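Local coordinates for protein structure-specific endonuclease subunit slx1 (Schizosaccharomyces pombe, PDB 4ZDT) that acts as the catalytic subunit of the Slx1-Slx4 structure-specific endonuclease, cutting branched DNA near junctions during repair and recombination, the piece here being its zinc-binding RING finger domain, at residues Cys22-Cys27 with Arg59-Arg64; Glu11-Asp16 with Asn28-Leu33. One frame throughout, in Å; residues are numbered along the deposited sequence.

Contact 1 of 2, residues Cys22-Cys27 with Arg59-Arg64; sequences CPFTDC and RVLRWR. With ZN (zinc ion), chain F.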
loop_
_atom_site.group_PDB
_atom_site.type_symbol
_atom_site.label_atom_id
_atom_site.label_comp_id
_atom_site.label_asym_id
_atom_site.label_seq_id
_atom_site.Cartn_x
_atom_site.Cartn_y
_atom_site.Cartn_z
ATOM N N CYS A 22 5.951 11.490 -9.782
ATOM C CA CYS A 22 5.170 11.734 -10.977
ATOM C C CYS A 22 6.110 11.554 -12.167
ATOM O O CYS A 22 7.198 12.132 -12.192
ATOM C CB CYS A 22 4.588 13.138 -10.948
ATOM S SG CYS A 22 3.519 13.542 -12.354
ATOM N N PRO A 23 5.702 10.724 -13.147
ATOM C CA PRO A 23 6.614 10.357 -14.239
ATOM C C PRO A 23 6.862 11.480 -15.239
ATOM O O PRO A 23 7.670 11.294 -16.134
ATOM C CB PRO A 23 5.891 9.170 -14.932
ATOM C CG PRO A 23 4.421 9.439 -14.686
ATOM C CD PRO A 23 4.363 10.106 -13.293
ATOM N N PHE A 24 6.173 12.611 -15.104
ATOM C CA PHE A 24 6.380 13.729 -16.016
ATOM C C PHE A 24 7.455 14.670 -15.445
ATOM O O PHE A 24 7.315 15.198 -14.351
ATOM C CB PHE A 24 5.065 14.464 -16.321
ATOM C CG PHE A 24 4.081 13.606 -17.095
ATOM C CD1 PHE A 24 3.199 12.753 -16.424
ATOM C CD2 PHE A 24 4.105 13.587 -18.487
ATOM C CE1 PHE A 24 2.289 11.923 -17.152
ATOM C CE2 PHE A 24 3.226 12.749 -19.224
ATOM C CZ PHE A 24 2.321 11.921 -18.545
ATOM N N THR A 25 8.519 14.850 -16.205
ATOM C CA THR A 25 9.659 15.673 -15.777
ATOM C C THR A 25 9.227 17.120 -15.530
ATOM O O THR A 25 9.814 17.798 -14.683
ATOM C CB THR A 25 10.799 15.579 -16.770
ATOM O OG1 THR A 25 11.064 14.197 -17.002
ATOM C CG2 THR A 25 12.082 16.216 -16.216
ATOM N N ASP A 26 8.172 17.573 -16.222
ATOM C CA ASP A 26 7.663 18.927 -16.008
ATOM C C ASP A 26 7.044 19.091 -14.632
ATOM O O ASP A 26 6.768 20.205 -14.211
ATOM C CB ASP A 26 6.694 19.399 -17.125
ATOM C CG ASP A 26 5.357 18.616 -17.165
ATOM O OD1 ASP A 26 4.818 18.235 -16.095
ATOM O OD2 ASP A 26 4.820 18.434 -18.277
ATOM N N CYS A 27 6.853 17.973 -13.929
ATOM C CA CYS A 27 6.235 17.997 -12.614
ATOM C C CYS A 27 7.185 17.403 -11.572
ATOM O O CYS A 27 7.619 18.106 -10.652
ATOM C CB CYS A 27 4.918 17.216 -12.638
ATOM S SG CYS A 27 4.229 17.022 -10.996
ATOM N N ARG A 59 -2.584 15.877 -13.109
ATOM C CA ARG A 59 -2.903 14.761 -14.015
ATOM C C ARG A 59 -3.474 13.602 -13.186
ATOM O O ARG A 59 -3.111 13.447 -12.018
ATOM C CB ARG A 59 -1.667 14.280 -14.767
ATOM C CG ARG A 59 -1.070 15.279 -15.786
ATOM C CD ARG A 59 0.243 14.702 -16.315
ATOM N NE ARG A 59 0.892 15.474 -17.387
ATOM C CZ ARG A 59 1.879 16.344 -17.198
ATOM N NH1 ARG A 59 2.325 16.613 -15.960
ATOM N NH2 ARG A 59 2.419 16.964 -18.245
ATOM N N VAL A 60 -4.369 12.804 -13.777
ATOM C CA VAL A 60 -4.931 11.636 -13.065
ATOM C C VAL A 60 -4.346 10.394 -13.681
ATOM O O VAL A 60 -4.638 10.062 -14.843
ATOM C CB VAL A 60 -6.476 11.598 -13.125
ATOM C CG1 VAL A 60 -7.011 10.336 -12.454
ATOM C CG2 VAL A 60 -7.053 12.831 -12.440
ATOM N N LEU A 61 -3.505 9.711 -12.911
ATOM C CA LEU A 61 -2.688 8.620 -13.430
ATOM C C LEU A 61 -2.945 7.363 -12.630
ATOM O O LEU A 61 -3.472 7.442 -11.525
ATOM C CB LEU A 61 -1.202 8.983 -13.358
ATOM C CG LEU A 61 -0.839 10.320 -14.025
ATOM C CD1 LEU A 61 0.611 10.626 -13.705
ATOM C CD2 LEU A 61 -1.071 10.261 -15.540
ATOM N N ARG A 62 -2.571 6.214 -13.191
ATOM C CA ARG A 62 -2.711 4.937 -12.485
ATOM C C ARG A 62 -1.541 4.796 -11.527
ATOM O O ARG A 62 -0.466 5.370 -11.763
ATOM C CB ARG A 62 -2.700 3.784 -13.487
ATOM C CG ARG A 62 -3.952 3.745 -14.353
ATOM C CD ARG A 62 -3.842 2.787 -15.547
ATOM N NE ARG A 62 -5.103 2.850 -16.303
ATOM C CZ ARG A 62 -5.478 1.988 -17.264
ATOM N NH1 ARG A 62 -4.692 0.984 -17.620
ATOM N NH2 ARG A 62 -6.652 2.148 -17.865
ATOM N N TRP A 63 -1.742 4.004 -10.477
ATOM C CA TRP A 63 -0.763 3.836 -9.409
ATOM C C TRP A 63 0.609 3.510 -9.955
ATOM O O TRP A 63 1.617 4.078 -9.530
ATOM C CB TRP A 63 -1.221 2.737 -8.421
ATOM C CG TRP A 63 -0.232 2.520 -7.301
ATOM C CD1 TRP A 63 0.513 1.394 -7.052
ATOM C CD2 TRP A 63 0.167 3.488 -6.322
ATOM N NE1 TRP A 63 1.335 1.597 -5.954
ATOM C CE2 TRP A 63 1.136 2.873 -5.488
ATOM C CE3 TRP A 63 -0.207 4.814 -6.061
ATOM C CZ2 TRP A 63 1.742 3.546 -4.419
ATOM C CZ3 TRP A 63 0.393 5.481 -4.972
ATOM C CH2 TRP A 63 1.355 4.843 -4.176
ATOM N N ARG A 64 0.656 2.579 -10.901
ATOM C CA ARG A 64 1.920 2.115 -11.466
ATOM C C ARG A 64 2.787 3.254 -12.002
ATOM O O ARG A 64 4.011 3.226 -11.872
ATOM C CB ARG A 64 1.666 1.089 -12.572
ATOM C CG ARG A 64 2.815 0.119 -12.795
ATOM C CD ARG A 64 2.403 -1.024 -13.708
ATOM N NE ARG A 64 1.687 -2.077 -12.988
ATOM C CZ ARG A 64 2.278 -3.017 -12.258
ATOM N NH1 ARG A 64 3.600 -3.044 -12.151
ATOM N NH2 ARG A 64 1.548 -3.932 -11.633
HETATM ZN ZN ZN F . 2.574 15.401 -11.450
#
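The guanidinium of Arg59 lies flat over one face of the Phe24 ring, the two planes only 6° apart, in a cation-pi stack that puts CZ 3.9 Å from the ring centroid. Farther back along the arginine, CD sits over the same face and adds a CH-pi contact. With CG beside the backbone N and anti to the carbonyl carbon, the Arg59 chain runs extended from CG to NE, which carries the charged group across the ring to Asp26. There the two groups meet tip to tip and nearly coplanar: Arg59 NH1 donates to Asp26 OD1 at 3.0 Å and Arg59 NH2 to Asp26 OD2 at 2.8 Å. Both oxygens use their syn lone pairs, and both bonds are fairly straight, so this end-on, two-pronged salt bridge fixes the rotation of the guanidinium while Phe24 supports its flat side. An alanine in place of Arg59 would remove both the stack and the bridge, and would probably leave the 22-27 loop less firmly held to the start of strand 60-62. At the edge of the Phe24 ring, Leu61 CD1 comes 4.0 Å from Phe24 CE1, and the same methyl reaches Pro23 CD at 3.8 Å, tip to tip. Within the turn, the amide of Cys27 bonds back to Phe24 O. Cys22 SG and Cys27 SG, each anti to its own backbone N, bind the zinc at 2.3 and 2.4 Å respectively; Cys54 and Cys57 complete this four-cysteine site of the SLX1-type RING finger.

Contact 2 of 2, residues Glu11-Asp16 with Asn28-Leu33; sequences ECIESD and NSINHL. With ZN (zinc ion), chain E.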
loop_
_atom_site.group_PDB
_atom_site.type_symbol
_atom_site.label_atom_id
_atom_site.label_comp_id
_atom_site.label_asym_id
_atom_site.label_seq_id
_atom_site.Cartn_x
_atom_site.Cartn_y
_atom_site.Cartn_z
ATOM N N GLU A 11 8.720 15.069 5.827
ATOM C CA GLU A 11 9.871 14.357 6.377
ATOM C C GLU A 11 10.831 14.025 5.251
ATOM O O GLU A 11 10.436 13.954 4.076
ATOM C CB GLU A 11 9.459 13.070 7.112
ATOM C CG GLU A 11 8.343 13.232 8.146
ATOM C CD GLU A 11 8.730 14.131 9.312
ATOM O OE1 GLU A 11 9.874 14.011 9.810
ATOM O OE2 GLU A 11 7.881 14.951 9.736
ATOM N N CYS A 12 12.096 13.835 5.605
ATOM C CA CYS A 12 13.115 13.509 4.627
ATOM C C CYS A 12 12.960 12.086 4.122
ATOM O O CYS A 12 12.507 11.206 4.850
ATOM C CB CYS A 12 14.519 13.749 5.187
ATOM S SG CYS A 12 15.088 15.457 5.280
ATOM N N ILE A 13 13.310 11.883 2.859
ATOM C CA ILE A 13 13.309 10.561 2.255
ATOM C C ILE A 13 14.757 10.110 2.163
ATOM O O ILE A 13 15.556 10.714 1.461
ATOM C CB ILE A 13 12.636 10.552 0.846
ATOM C CG1 ILE A 13 11.205 11.095 0.931
ATOM C CG2 ILE A 13 12.647 9.148 0.253
ATOM C CD1 ILE A 13 10.513 11.280 -0.426
ATOM N N GLU A 14 15.076 9.039 2.882
ATOM C CA GLU A 14 16.438 8.516 2.946
ATOM C C GLU A 14 16.899 8.014 1.580
ATOM O O GLU A 14 16.078 7.812 0.679
ATOM C CB GLU A 14 16.542 7.401 3.999
ATOM C CG GLU A 14 16.113 7.802 5.423
ATOM C CD GLU A 14 16.870 9.012 5.979
ATOM O OE1 GLU A 14 18.028 9.262 5.563
ATOM O OE2 GLU A 14 16.299 9.715 6.844
ATOM N N SER A 15 18.208 7.825 1.425
ATOM C CA SER A 15 18.784 7.347 0.162
ATOM C C SER A 15 18.444 5.889 -0.152
ATOM O O SER A 15 18.401 5.494 -1.320
ATOM C CB SER A 15 20.303 7.532 0.165
ATOM O OG SER A 15 20.634 8.908 0.137
ATOM N N ASP A 16 18.210 5.099 0.895
ATOM C CA ASP A 16 17.891 3.677 0.754
ATOM C C ASP A 16 16.390 3.429 0.603
ATOM O O ASP A 16 15.944 2.281 0.458
ATOM C CB ASP A 16 18.428 2.896 1.962
ATOM C CG ASP A 16 19.953 2.841 1.996
ATOM O OD1 ASP A 16 20.587 2.937 0.918
ATOM O OD2 ASP A 16 20.517 2.687 3.106
ATOM N N ASN A 28 7.489 16.110 -11.728
ATOM C CA ASN A 28 8.431 15.383 -10.874
ATOM C C ASN A 28 8.116 15.485 -9.370
ATOM O O ASN A 28 9.024 15.543 -8.551
ATOM C CB ASN A 28 9.889 15.819 -11.186
ATOM C CG ASN A 28 10.919 14.838 -10.668
ATOM O OD1 ASN A 28 10.762 13.629 -10.815
ATOM N ND2 ASN A 28 11.983 15.355 -10.051
ATOM N N SER A 29 6.830 15.516 -9.018
ATOM C CA SER A 29 6.377 15.488 -7.619
ATOM C C SER A 29 6.879 14.227 -6.909
ATOM O O SER A 29 6.577 13.106 -7.350
ATOM C CB SER A 29 4.850 15.503 -7.573
ATOM O OG SER A 29 4.391 15.422 -6.235
ATOM N N ILE A 30 7.642 14.408 -5.830
ATOM C CA ILE A 30 8.261 13.299 -5.112
ATOM C C ILE A 30 7.614 13.125 -3.729
ATOM O O ILE A 30 7.334 14.107 -3.028
ATOM C CB ILE A 30 9.813 13.428 -5.047
ATOM C CG1 ILE A 30 10.400 13.337 -6.474
ATOM C CG2 ILE A 30 10.428 12.310 -4.196
ATOM C CD1 ILE A 30 11.872 13.754 -6.600
ATOM N N ASN A 31 7.385 11.876 -3.334
ATOM C CA ASN A 31 6.781 11.591 -2.035
ATOM C C ASN A 31 6.898 10.127 -1.620
ATOM O O ASN A 31 7.141 9.253 -2.453
ATOM C CB ASN A 31 5.312 12.023 -2.024
ATOM C CG ASN A 31 4.620 11.770 -3.350
ATOM O OD1 ASN A 31 4.622 10.650 -3.860
ATOM N ND2 ASN A 31 4.024 12.813 -3.915
ATOM N N HIS A 32 6.722 9.866 -0.324
ATOM C CA HIS A 32 6.786 8.497 0.210
ATOM C C HIS A 32 5.677 7.702 -0.455
ATOM O O HIS A 32 4.595 8.230 -0.678
ATOM C CB HIS A 32 6.500 8.465 1.721
ATOM C CG HIS A 32 7.607 8.989 2.575
ATOM N ND1 HIS A 32 7.518 10.192 3.247
ATOM C CD2 HIS A 32 8.813 8.465 2.892
ATOM C CE1 HIS A 32 8.633 10.385 3.935
ATOM N NE2 HIS A 32 9.431 9.353 3.738
ATOM N N LEU A 33 5.947 6.436 -0.765
ATOM C CA LEU A 33 4.905 5.536 -1.296
ATOM C C LEU A 33 3.684 5.514 -0.412
ATOM O O LEU A 33 2.569 5.670 -0.899
ATOM C CB LEU A 33 5.434 4.104 -1.453
ATOM C CG LEU A 33 6.545 3.887 -2.479
ATOM C CD1 LEU A 33 7.142 2.493 -2.322
ATOM C CD2 LEU A 33 5.955 4.061 -3.906
HETATM ZN ZN ZN E . 5.813 11.335 3.309
#
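His32 ND1 binds the zinc at 2.0 Å, and the ring meets the 11-16 loop with one face and with its NE2 edge. Ile13 lies against that face: its CG1 sits over it, offset toward the rim and 3.7 Å from His32 NE2, a CH-pi contact 4.0 Å from CG1 to the His32 centroid. The two side chains run past each other in opposite directions. The carbonyl oxygen of Cys12 approaches the ring edge, near its plane, at 3.8 Å from His32 NE2, a contact without a hydrogen bond. Glu11 CB lies 4.2 Å from His32 CE1. Beyond the ring, Ile13 CD1 crosses obliquely to Ile30, meeting CG2 of Ile30 at 3.9 Å, so one isoleucine both covers the metal ligand and packs on strand 30-31. With CG1 beside its backbone N, Ile13 turns that branch toward the strand. Its backbone is tied to Val4, and its side chain also touches Arg19. On the strand, the CB of Asn31 points away from the 11-16 loop, and its ND2 hydrogen-bonds to Asn7 OD1, while the Ile30 backbone bonds to Asn7. His32 occupies the N-cap position before helix 33-40. Cys6, Cys9 and Cys35 join it in the zinc site of three cysteines and one histidine of the RING finger, whose histidine ligand is here flanked by the loop that follows the first cysteine pair.

The centres of contacts 1 and 2 lie about 15 Å apart, one at each of the two zinc sites. Along the chain their segments alternate, 11-16, 22-27, 28-33, then 59-64, the interleaving expected of a cross-brace RING finger, in which alternate ligand pairs share a metal. Segments 22-27 and 28-33 follow one another directly, and Cys22 N lies 3.0 Å from Ser29 O, a probable hydrogen bond joining the two contacts in the hairpin of strands 20-21 and 30-31. Trp63, just after strand 60-62, packs on helix 33-40 and against Leu33 O, and its NE1 hydrogen-bonds to the carbonyl O of Leu29 of the Slx4 chain, tying this region to the partner subunit.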